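Side-chain contacts in hypothetical protein HI1333 (Haemophilus influenzae, PDB 1JO0), which probably binds RNA through its CRS1/YhbY (CRM) domain, although its cellular role is not established: residues P20-G25 with E38-H43; N64-E69 with H80-Y85. One frame throughout, in Å; residues are numbered along the deposited sequence. Where two conformers were deposited one is given.

Contact 1: P20-G25 with E38-H43; sequences PVVMLG and ENALNH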
loop_
_atom_site.group_PDB
_atom_site.type_symbol
_atom_site.label_atom_id
_atom_site.label_comp_id
_atom_site.label_asym_id
_atom_site.label_seq_id
_atom_site.Cartn_x
_atom_site.Cartn_y
_atom_site.Cartn_z
ATOM N N PRO A 20 -1.093 -3.865 -9.406
ATOM C CA PRO A 20 -0.230 -2.809 -8.862
ATOM C C PRO A 20 -0.374 -1.486 -9.627
ATOM O O PRO A 20 -0.424 -1.483 -10.845
ATOM C CB PRO A 20 1.166 -3.395 -9.068
ATOM C CG PRO A 20 1.011 -4.852 -9.155
ATOM C CD PRO A 20 -0.335 -5.085 -9.779
ATOM N N VAL A 21 -0.442 -0.366 -8.933
ATOM C CA VAL A 21 -0.439 0.974 -9.501
ATOM C C VAL A 21 0.891 1.715 -9.305
ATOM O O VAL A 21 1.019 2.806 -9.859
ATOM C CB VAL A 21 -1.644 1.782 -8.956
ATOM C CG1 VAL A 21 -2.949 1.175 -9.481
ATOM C CG2 VAL A 21 -1.705 1.856 -7.436
ATOM N N VAL A 22 1.828 1.172 -8.539
ATOM C CA VAL A 22 3.163 1.728 -8.389
ATOM C C VAL A 22 4.139 0.561 -8.426
ATOM O O VAL A 22 3.870 -0.483 -7.826
ATOM C CB VAL A 22 3.335 2.517 -7.074
ATOM C CG1 VAL A 22 4.744 3.087 -6.926
ATOM C CG2 VAL A 22 2.282 3.623 -6.987
ATOM N N MET A 23 5.249 0.799 -9.088
ATOM C CA MET A 23 6.292 -0.219 -9.107
ATOM C C MET A 23 7.577 0.481 -8.683
ATOM O O MET A 23 7.892 1.547 -9.194
ATOM C CB MET A 23 6.372 -0.918 -10.462
ATOM C CG MET A 23 5.090 -1.655 -10.868
ATOM S SD MET A 23 5.235 -2.931 -12.124
ATOM C CE MET A 23 6.989 -2.912 -12.476
ATOM N N LEU A 24 8.259 -0.181 -7.752
ATOM C CA LEU A 24 9.618 0.171 -7.427
ATOM C C LEU A 24 10.631 -0.679 -8.190
ATOM O O LEU A 24 10.411 -1.860 -8.431
ATOM C CB LEU A 24 10.030 -0.095 -5.982
ATOM C CG LEU A 24 9.582 1.051 -5.055
ATOM C CD1 LEU A 24 8.067 1.078 -5.038
ATOM C CD2 LEU A 24 10.186 0.868 -3.675
ATOM N N GLY A 25 11.755 -0.060 -8.492
ATOM C CA GLY A 25 12.901 -0.698 -9.088
ATOM C C GLY A 25 14.142 -0.548 -8.218
ATOM O O GLY A 25 14.056 -0.306 -7.007
ATOM N N GLU A 38 1.747 8.479 -2.857
ATOM C CA GLU A 38 0.781 9.451 -2.331
ATOM C C GLU A 38 -0.383 9.700 -3.281
ATOM O O GLU A 38 -1.520 9.733 -2.879
ATOM C CB GLU A 38 1.461 10.797 -2.121
ATOM C CG GLU A 38 2.109 10.912 -0.799
ATOM C CD GLU A 38 1.132 11.007 0.380
ATOM O OE1 GLU A 38 1.545 10.564 1.455
ATOM O OE2 GLU A 38 0.001 11.515 0.275
ATOM N N ASN A 39 -0.063 9.876 -4.558
ATOM C CA ASN A 39 -1.051 10.122 -5.580
ATOM C C ASN A 39 -2.033 8.967 -5.613
ATOM O O ASN A 39 -3.244 9.105 -5.703
ATOM C CB ASN A 39 -0.365 10.335 -6.918
ATOM C CG ASN A 39 -1.370 10.614 -8.019
ATOM O OD1 ASN A 39 -2.146 11.571 -7.978
ATOM N ND2 ASN A 39 -1.344 9.773 -9.035
ATOM N N ALA A 40 -1.502 7.753 -5.615
ATOM C CA ALA A 40 -2.302 6.543 -5.697
ATOM C C ALA A 40 -3.203 6.369 -4.483
ATOM O O ALA A 40 -4.382 6.047 -4.579
ATOM C CB ALA A 40 -1.365 5.355 -5.887
ATOM N N LEU A 41 -2.688 6.606 -3.281
ATOM C CA LEU A 41 -3.490 6.604 -2.083
ATOM C C LEU A 41 -4.618 7.611 -2.170
ATOM O O LEU A 41 -5.763 7.327 -1.813
ATOM C CB LEU A 41 -2.680 6.865 -0.829
ATOM C CG LEU A 41 -1.725 5.758 -0.387
ATOM C CD1 LEU A 41 -0.789 6.290 0.709
ATOM C CD2 LEU A 41 -2.435 4.513 0.098
ATOM N N ASN A 42 -4.317 8.810 -2.628
ATOM C CA ASN A 42 -5.303 9.865 -2.740
ATOM C C ASN A 42 -6.460 9.484 -3.648
ATOM O O ASN A 42 -7.614 9.697 -3.261
ATOM C CB ASN A 42 -4.675 11.151 -3.257
ATOM C CG ASN A 42 -3.959 11.873 -2.127
ATOM O OD1 ASN A 42 -4.204 11.605 -0.949
ATOM N ND2 ASN A 42 -3.112 12.745 -2.629
ATOM N N HIS A 43 -6.125 8.950 -4.840
ATOM C CA HIS A 43 -7.203 8.626 -5.770
ATOM C C HIS A 43 -7.893 7.317 -5.433
ATOM O O HIS A 43 -9.106 7.201 -5.619
ATOM C CB HIS A 43 -6.685 8.557 -7.207
ATOM C CG HIS A 43 -6.316 9.935 -7.697
ATOM N ND1 HIS A 43 -7.256 10.888 -7.912
ATOM C CD2 HIS A 43 -5.112 10.502 -7.911
ATOM C CE1 HIS A 43 -6.670 11.999 -8.304
ATOM N NE2 HIS A 43 -5.354 11.796 -8.314
#
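Val-21 and Val-22 meet the same methyl group, CB of Ala-40. The contact belongs to a beta-alpha-beta unit: strand 22-24, helix 31-44 and strand 46-51. Across the two segments it is purely apolar. Val-21 CG2 lies 3.8 Å from Ala-40 CB, and the CA atoms of Val-21 and Ala-40 are 7.0 Å apart. Val-22 makes the looser approach, with its CG2 4.2 Å from Ala-40 CB. The two valine methyls reach the alanine from different directions, about 66° apart as measured at Ala-40 CB.

Two consecutive residues of a regular strand would point to opposite faces. Here both CB atoms are directed to the helix. Val-21 has a non-extended backbone (psi -8°), and this breaks the alternation of an extended chain between Val-21 and Val-22. The side-chain torsions then set which methyl touches. The chi1 of Val-21 (-67°) leaves CG1 anti to the carbonyl carbon, farther from Ala-40, and puts CG2 between the backbone N and carbonyl carbon, where it faces Ala-40. In Val-22, CG1 is the branch opposite the backbone N, and CG2 sits beside that N, on the side nearer Val-21.

Backbone hydrogen bonds run within the helix or out to strand 46-51, not between the two segments. Val-21 is backbone-bonded to Lys-48, and Val-22 and Leu-24 to Lys-50, which fixes this edge strand to strand 46-51. In the helix, Asn-42 N bonds to Glu-38 O at 3.0 Å. Glu-38 also forms a salt bridge with Arg-86.

Val-22 continues inward onto Val-33, Glu-36 and Ile-37 of the same helix, whereas Val-21 lies at the exposed border. Only 75 Å² is buried. The alanine methyl is probably what allows so close an approach, and with no polar bond between the segments the fit rests on the exclusion of water.

Contact 2: N64-E69 with H80-Y85; sequences NAIVRE and HILVLY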
loop_
_atom_site.group_PDB
_atom_site.type_symbol
_atom_site.label_atom_id
_atom_site.label_comp_id
_atom_site.label_asym_id
_atom_site.label_seq_id
_atom_site.Cartn_x
_atom_site.Cartn_y
_atom_site.Cartn_z
ATOM N N ASN A 64 8.588 0.076 5.966
ATOM C CA ASN A 64 8.609 0.973 7.115
ATOM C C ASN A 64 8.612 2.427 6.687
ATOM O O ASN A 64 7.949 3.263 7.315
ATOM C CB ASN A 64 9.827 0.660 7.987
ATOM C CG ASN A 64 9.712 -0.659 8.720
ATOM O OD1 ASN A 64 8.678 -1.298 8.676
ATOM N ND2 ASN A 64 10.796 -1.063 9.392
ATOM N N ALA A 65 9.372 2.728 5.641
ATOM C CA ALA A 65 9.454 4.105 5.176
ATOM C C ALA A 65 8.116 4.569 4.587
ATOM O O ALA A 65 7.676 5.696 4.790
ATOM C CB ALA A 65 10.535 4.260 4.135
ATOM N N ILE A 66 7.488 3.714 3.792
ATOM C CA ILE A 66 6.198 4.046 3.172
ATOM C C ILE A 66 5.199 4.336 4.288
ATOM O O ILE A 66 4.479 5.324 4.262
ATOM C CB ILE A 66 5.692 2.968 2.201
ATOM C CG1 ILE A 66 6.615 2.792 0.992
ATOM C CG2 ILE A 66 4.241 3.227 1.808
ATOM C CD1 ILE A 66 6.353 1.615 0.128
ATOM N N VAL A 67 5.080 3.451 5.281
ATOM C CA VAL A 67 4.092 3.659 6.333
ATOM C C VAL A 67 4.421 4.924 7.087
ATOM O O VAL A 67 3.536 5.708 7.443
ATOM C CB VAL A 67 4.063 2.417 7.243
ATOM C CG1 VAL A 67 3.310 2.691 8.512
ATOM C CG2 VAL A 67 3.452 1.234 6.462
ATOM N N ARG A 68 5.679 5.201 7.399
ATOM C CA ARG A 68 6.035 6.399 8.138
ATOM C C ARG A 68 5.625 7.648 7.388
ATOM O O ARG A 68 5.061 8.562 7.945
ATOM C CB ARG A 68 7.551 6.455 8.356
ATOM C CG ARG A 68 7.979 7.643 9.206
ATOM C CD ARG A 68 9.462 7.617 9.538
ATOM N NE ARG A 68 9.891 8.865 10.169
ATOM C CZ ARG A 68 10.651 9.819 9.681
ATOM N NH1 ARG A 68 11.180 9.780 8.468
ATOM N NH2 ARG A 68 10.916 10.875 10.440
ATOM N N GLU A 69 5.942 7.708 6.103
ATOM C CA GLU A 69 5.697 8.920 5.315
ATOM C C GLU A 69 4.229 9.141 4.985
ATOM O O GLU A 69 3.785 10.310 4.981
ATOM C CB GLU A 69 6.466 8.783 3.994
ATOM C CG GLU A 69 7.981 8.704 4.172
ATOM C CD GLU A 69 8.513 10.117 4.321
ATOM O OE1 GLU A 69 7.787 11.041 4.714
ATOM O OE2 GLU A 69 9.715 10.220 4.079
ATOM N N HIS A 80 6.186 -10.076 -3.496
ATOM C CA HIS A 80 6.721 -8.821 -3.936
ATOM C C HIS A 80 5.664 -7.727 -3.951
ATOM O O HIS A 80 5.951 -6.638 -4.466
ATOM C CB HIS A 80 7.367 -8.996 -5.328
ATOM C CG HIS A 80 6.421 -9.433 -6.393
ATOM N ND1 HIS A 80 5.539 -10.485 -6.241
ATOM C CD2 HIS A 80 6.201 -8.965 -7.637
ATOM C CE1 HIS A 80 4.826 -10.649 -7.348
ATOM N NE2 HIS A 80 5.211 -9.729 -8.217
ATOM N N ILE A 81 4.504 -7.956 -3.363
ATOM C CA ILE A 81 3.410 -7.002 -3.415
ATOM C C ILE A 81 3.117 -6.521 -1.997
ATOM O O ILE A 81 2.967 -7.302 -1.041
ATOM C CB ILE A 81 2.117 -7.622 -3.979
ATOM C CG1 ILE A 81 2.290 -8.136 -5.405
ATOM C CG2 ILE A 81 0.918 -6.700 -3.867
ATOM C CD1 ILE A 81 2.488 -7.023 -6.403
ATOM N N LEU A 82 3.026 -5.226 -1.875
ATOM C CA LEU A 82 2.553 -4.556 -0.679
ATOM C C LEU A 82 1.160 -3.985 -0.918
ATOM O O LEU A 82 1.004 -3.169 -1.814
ATOM C CB LEU A 82 3.428 -3.364 -0.322
ATOM C CG LEU A 82 4.945 -3.552 -0.206
ATOM C CD1 LEU A 82 5.569 -2.234 0.221
ATOM C CD2 LEU A 82 5.251 -4.697 0.727
ATOM N N VAL A 83 0.197 -4.358 -0.100
ATOM C CA VAL A 83 -1.145 -3.813 -0.199
ATOM C C VAL A 83 -1.316 -2.805 0.941
ATOM O O VAL A 83 -1.052 -3.148 2.115
ATOM C CB VAL A 83 -2.196 -4.919 -0.089
ATOM C CG1 VAL A 83 -3.582 -4.293 -0.268
ATOM C CG2 VAL A 83 -1.973 -6.059 -1.106
ATOM N N LEU A 84 -1.705 -1.593 0.610
ATOM C CA LEU A 84 -1.764 -0.473 1.543
ATOM C C LEU A 84 -3.131 0.208 1.469
ATOM O O LEU A 84 -3.747 0.190 0.388
ATOM C CB LEU A 84 -0.691 0.543 1.248
ATOM C CG LEU A 84 0.753 0.086 1.277
ATOM C CD1 LEU A 84 1.647 1.058 0.534
ATOM C CD2 LEU A 84 1.187 -0.040 2.710
ATOM N N TYR A 85 -3.549 0.835 2.544
ATOM C CA TYR A 85 -4.819 1.549 2.559
ATOM C C TYR A 85 -4.736 2.825 3.363
ATOM O O TYR A 85 -4.217 2.805 4.484
ATOM C CB TYR A 85 -5.944 0.673 3.108
ATOM C CG TYR A 85 -7.256 1.384 3.318
ATOM C CD1 TYR A 85 -8.159 1.577 2.268
ATOM C CD2 TYR A 85 -7.643 1.871 4.563
ATOM C CE1 TYR A 85 -9.365 2.234 2.487
ATOM C CE2 TYR A 85 -8.836 2.513 4.773
ATOM C CZ TYR A 85 -9.702 2.696 3.738
ATOM O OH TYR A 85 -10.899 3.326 3.942
#
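Ile-66 O takes a hydrogen bond from Thr-70 OG1 near the end of helix 56-70, while the side chain of Ile-66 packs on Leu-82 and Leu-84. This is helix-on-sheet packing in the alpha/beta fold of the CRM domain. Strand 81-85 is an inner strand of the mixed sheet, and helix 56-70 lies over one of its faces.

Ile-66 supplies both contacts, one from each branch. Its chi1 of -64° places CG2 opposite the backbone N and turns the CG1 arm the other way, beside that N. The arm is extended at chi2, so CD1 reaches toward Leu-82. In the conformer given, it lies 3.9 Å from Leu-82 CD1; Leu-82 has a second conformer, so this approach is less certain. The two side chains meet at a slant. Leu-84 is met nearly at a right angle, by the other branch.

Leu-82 and Leu-84 are two residues apart on an extended strand, so both face the helix. Val-83, between them, faces the other side and packs on Ala-15 of helix 5-15. The sheet is thus covered on both faces here. All three touching side chains are buried. Backbone bonds of Leu-82 with Val-49 and of Leu-84 with Ile-47 hold the strand to strand 46-51.

The tighter of the two methyl contacts is Ile-66 CG2 against Leu-84 CD1, at 3.6 Å.

Overall arrangement
From the N terminus, helix 5-15 comes first, and the chain then enters strand 22-24. Contact 1 closes the span 26-37, which includes the first turns of helix 31-44. Strand 46-51 follows, parallel to 22-24. Helix 56-70 comes next, and contact 2 closes the loop that holds strand 73-78. The two loops follow one another; they neither nest nor cross. The contact centres are 10 Å apart. Both contacts seat a helix on the same sheet, one at its edge and one on an inner strand. Pro-20 CG touches Ile-81 CD1 at 3.8 Å. Leu-41 touches Thr-70 of helix 56-70, and Leu-24 touches Ile-62, so the two helices share one face of the sheet and one core.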